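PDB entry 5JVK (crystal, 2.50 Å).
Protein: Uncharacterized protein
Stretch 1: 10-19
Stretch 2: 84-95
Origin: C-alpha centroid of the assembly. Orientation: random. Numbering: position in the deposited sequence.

Stretch 1, residues 10-19: KIQLNPVLVS
Stretch 2, residues 84-95: IQTAVVNYAVVP

The two stretches run in the same direction but meet in two different ways: through side chains at the N-terminal end and through backbone pairing at the C-terminal end. Residues 84-94 belong to one strand that begins earlier in the chain; its backbone is extended from Gln 85 on, while Ile 84 has phi/psi -78/-50°. Stretch 1 is broken into a short strand, 11-13, a turn through Asn 14 to Leu 17, and a second strand beginning at Val 18. The axes of strands 11-13 and 84-94 approach to 8.9 Å at 19°, too far apart for backbone pairing.

In this first part alternate side chains face across the gap. Ile 11 and Leu 13 point toward stretch 2, whereas Gln 12 (chi1 t, chi2 t) points away; Gln 85, Ala 87 and Val 89 point back, and Thr 86 (p) and Val 88 (t) away. Ile 11 (m, t) reaches Ala 87, CD1 to CB 4.3 Å, an apolar contact. Gln 85 extends with chi1 and chi2 both t and chi3 at 120°, bringing its OE1 to 3.6 Å from Ile 11 CD1 and its NE2 to 3.6 Å from Lys 10 CA. Lys 10 itself starts away (m, m, t, t). Leu 13 (m, t) places CD1 3.9 Å from CG1 of Val 89 (m).

The turn carries an internal brace: Asn 14, chi1 t and chi2 -30°, accepts from the backbone, Val 16 N to Asn 14 OD1 2.9 Å. Leu 17, with phi/psi -98/29°, then leads into the second strand. Its m, t side chain sets CD2 4.2 Å from Val 89 CG2 and 4.0 Å from Tyr 91 CD1, bridging the two apolar groups.

From here the strands pair in parallel, Val 18 with Ala 92 (CA to CA 4.8 Å) and Ser 19 with Val 93 (CA to CA 5.1 Å). Ala 92 N donates to Leu 17 O at 3.1 Å, Ser 19 N to Ala 92 O at 3.0 Å, and Val 94 N to Ser 19 O at 3.1 Å. CA-H...O contacts reinforce the ladder, including Val 18 CA to Ala 92 O, 3.4 Å. Val 18 (t) and Ala 92 share one face of the sheet, with Val 18 CG2 4.2 Å from Ala 92 CB; Val 18 CG1 also lies 4.3 Å from CG2 of Val 94 (m). Ser 19 and Val 93, both t, occupy the other face.

Tyr 91 starts sideways, but chi1 -166° and chi2 80° bring its ring obliquely along stretch 1, with OH 3.3 Å from Ser 19 CB. A water whose O lies 2.7 Å from Tyr 91 OH donates to Val 16 O at 3.0 Å, linking phenol and turn.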

# COMPACT_ATOMS: atom_id res chain seq x y z
N LYS A 10 31.22 0.23 -18.44
CA LYS A 10 30.02 0.42 -17.56
C LYS A 10 28.96 -0.66 -17.79
O LYS A 10 28.92 -1.29 -18.85
CB LYS A 10 29.40 1.80 -17.77
CG LYS A 10 30.10 2.93 -17.03
CD LYS A 10 29.71 2.97 -15.56
CE LYS A 10 30.33 4.16 -14.86
NZ LYS A 10 29.82 4.33 -13.48
N ILE A 11 28.11 -0.84 -16.78
CA ILE A 11 26.95 -1.73 -16.84
C ILE A 11 25.71 -0.85 -16.71
O ILE A 11 25.48 -0.25 -15.65
CB ILE A 11 26.98 -2.78 -15.70
CG1 ILE A 11 28.22 -3.68 -15.84
CG2 ILE A 11 25.71 -3.62 -15.71
CD1 ILE A 11 28.57 -4.44 -14.57
N GLN A 12 24.91 -0.75 -17.78
CA GLN A 12 23.68 0.05 -17.77
C GLN A 12 22.48 -0.82 -17.39
O GLN A 12 22.04 -1.66 -18.18
CB GLN A 12 23.45 0.69 -19.15
CG GLN A 12 22.25 1.62 -19.21
CD GLN A 12 22.12 2.33 -20.55
OE1 GLN A 12 21.83 1.70 -21.57
NE2 GLN A 12 22.33 3.64 -20.55
N LEU A 13 21.96 -0.60 -16.19
CA LEU A 13 20.74 -1.28 -15.73
C LEU A 13 19.50 -0.68 -16.38
O LEU A 13 19.43 0.53 -16.60
CB LEU A 13 20.60 -1.18 -14.21
CG LEU A 13 21.66 -1.90 -13.37
CD1 LEU A 13 21.56 -1.46 -11.92
CD2 LEU A 13 21.51 -3.41 -13.49
N ASN A 14 18.53 -1.54 -16.68
CA ASN A 14 17.20 -1.09 -17.07
C ASN A 14 16.65 -0.27 -15.90
O ASN A 14 16.67 -0.76 -14.76
CB ASN A 14 16.29 -2.31 -17.35
CG ASN A 14 14.96 -1.93 -17.99
OD1 ASN A 14 14.42 -0.84 -17.77
ND2 ASN A 14 14.42 -2.84 -18.78
N PRO A 15 16.21 0.98 -16.15
CA PRO A 15 15.59 1.78 -15.08
C PRO A 15 14.37 1.13 -14.43
O PRO A 15 14.12 1.35 -13.25
CB PRO A 15 15.18 3.07 -15.80
CG PRO A 15 16.10 3.17 -16.95
CD PRO A 15 16.35 1.76 -17.39
N VAL A 16 13.63 0.34 -15.21
CA VAL A 16 12.50 -0.44 -14.71
C VAL A 16 12.98 -1.87 -14.44
O VAL A 16 13.24 -2.64 -15.37
CB VAL A 16 11.35 -0.44 -15.74
CG1 VAL A 16 10.18 -1.29 -15.26
CG2 VAL A 16 10.90 0.99 -16.04
N LEU A 17 13.10 -2.23 -13.15
CA LEU A 17 13.52 -3.58 -12.73
C LEU A 17 12.32 -4.47 -12.35
O LEU A 17 12.44 -5.37 -11.52
CB LEU A 17 14.52 -3.47 -11.57
CG LEU A 17 15.86 -2.79 -11.90
CD1 LEU A 17 16.60 -2.38 -10.64
CD2 LEU A 17 16.74 -3.68 -12.77
N VAL A 18 11.17 -4.22 -12.98
CA VAL A 18 9.95 -5.00 -12.79
C VAL A 18 9.37 -5.30 -14.17
O VAL A 18 9.35 -4.42 -15.03
CB VAL A 18 8.91 -4.21 -11.97
CG1 VAL A 18 7.60 -4.98 -11.85
CG2 VAL A 18 9.47 -3.86 -10.60
N SER A 19 8.88 -6.52 -14.37
CA SER A 19 8.29 -6.91 -15.65
C SER A 19 7.15 -7.91 -15.45
O SER A 19 7.30 -8.88 -14.71
CB SER A 19 9.38 -7.50 -16.55
OG SER A 19 8.88 -7.85 -17.83
N ILE A 84 36.11 -6.95 -14.74
CA ILE A 84 36.22 -5.49 -14.85
C ILE A 84 35.25 -4.78 -13.91
O ILE A 84 35.65 -3.87 -13.18
CB ILE A 84 36.01 -5.03 -16.31
CG1 ILE A 84 37.14 -5.56 -17.20
CG2 ILE A 84 35.94 -3.50 -16.41
CD1 ILE A 84 36.79 -5.65 -18.67
N GLN A 85 33.98 -5.18 -13.96
CA GLN A 85 32.93 -4.57 -13.13
C GLN A 85 31.83 -5.59 -12.83
O GLN A 85 31.50 -6.43 -13.68
CB GLN A 85 32.34 -3.35 -13.85
CG GLN A 85 31.59 -2.38 -12.95
CD GLN A 85 30.89 -1.27 -13.71
OE1 GLN A 85 29.67 -1.13 -13.64
NE2 GLN A 85 31.65 -0.47 -14.45
N THR A 86 31.28 -5.51 -11.62
CA THR A 86 30.15 -6.34 -11.21
C THR A 86 29.02 -5.48 -10.65
O THR A 86 29.24 -4.34 -10.24
CB THR A 86 30.57 -7.37 -10.13
OG1 THR A 86 31.05 -6.69 -8.97
CG2 THR A 86 31.65 -8.29 -10.66
N ALA A 87 27.82 -6.04 -10.67
CA ALA A 87 26.64 -5.39 -10.10
C ALA A 87 25.65 -6.44 -9.58
O ALA A 87 25.56 -7.54 -10.14
CB ALA A 87 25.97 -4.51 -11.14
N VAL A 88 24.94 -6.09 -8.51
CA VAL A 88 23.90 -6.95 -7.94
C VAL A 88 22.67 -6.09 -7.61
O VAL A 88 22.77 -5.14 -6.83
CB VAL A 88 24.37 -7.69 -6.67
CG1 VAL A 88 23.26 -8.61 -6.14
CG2 VAL A 88 25.63 -8.50 -6.96
N VAL A 89 21.54 -6.42 -8.23
CA VAL A 89 20.24 -5.83 -7.91
C VAL A 89 19.17 -6.92 -7.92
O VAL A 89 19.46 -8.07 -8.26
CB VAL A 89 19.85 -4.70 -8.89
CG1 VAL A 89 20.79 -3.51 -8.74
CG2 VAL A 89 19.82 -5.19 -10.34
N ASN A 90 17.95 -6.56 -7.54
CA ASN A 90 16.81 -7.48 -7.61
C ASN A 90 15.94 -7.16 -8.82
O ASN A 90 15.95 -6.04 -9.34
CB ASN A 90 16.00 -7.42 -6.32
CG ASN A 90 16.77 -7.97 -5.13
OD1 ASN A 90 17.23 -7.22 -4.27
ND2 ASN A 90 16.91 -9.29 -5.08
N TYR A 91 15.20 -8.18 -9.27
CA TYR A 91 14.34 -8.08 -10.45
C TYR A 91 13.06 -8.87 -10.20
O TYR A 91 13.10 -10.08 -9.94
CB TYR A 91 15.09 -8.62 -11.68
CG TYR A 91 14.44 -8.27 -12.99
CD1 TYR A 91 14.61 -7.00 -13.56
CD2 TYR A 91 13.66 -9.20 -13.68
CE1 TYR A 91 14.02 -6.68 -14.77
CE2 TYR A 91 13.06 -8.88 -14.89
CZ TYR A 91 13.24 -7.62 -15.44
OH TYR A 91 12.65 -7.30 -16.64
N ALA A 92 11.92 -8.19 -10.29
CA ALA A 92 10.62 -8.77 -9.98
C ALA A 92 9.89 -9.16 -11.26
O ALA A 92 9.53 -8.29 -12.05
CB ALA A 92 9.79 -7.79 -9.16
N VAL A 93 9.70 -10.46 -11.47
CA VAL A 93 8.87 -10.98 -12.56
C VAL A 93 7.49 -11.31 -11.97
O VAL A 93 7.28 -12.40 -11.41
CB VAL A 93 9.51 -12.21 -13.24
CG1 VAL A 93 8.65 -12.69 -14.40
CG2 VAL A 93 10.92 -11.86 -13.71
N VAL A 94 6.55 -10.37 -12.12
CA VAL A 94 5.25 -10.43 -11.44
C VAL A 94 4.13 -10.89 -12.39
O VAL A 94 4.29 -10.80 -13.61
CB VAL A 94 4.86 -9.06 -10.82
CG1 VAL A 94 5.98 -8.55 -9.91
CG2 VAL A 94 4.50 -8.02 -11.88
N PRO A 95 3.01 -11.39 -11.83
CA PRO A 95 1.88 -11.74 -12.70
C PRO A 95 1.22 -10.51 -13.30
O PRO A 95 1.17 -9.46 -12.66
CB PRO A 95 0.91 -12.47 -11.75
CG PRO A 95 1.25 -11.95 -10.40
CD PRO A 95 2.73 -11.73 -10.42
O HOH W 1 12.17 -4.71 -17.22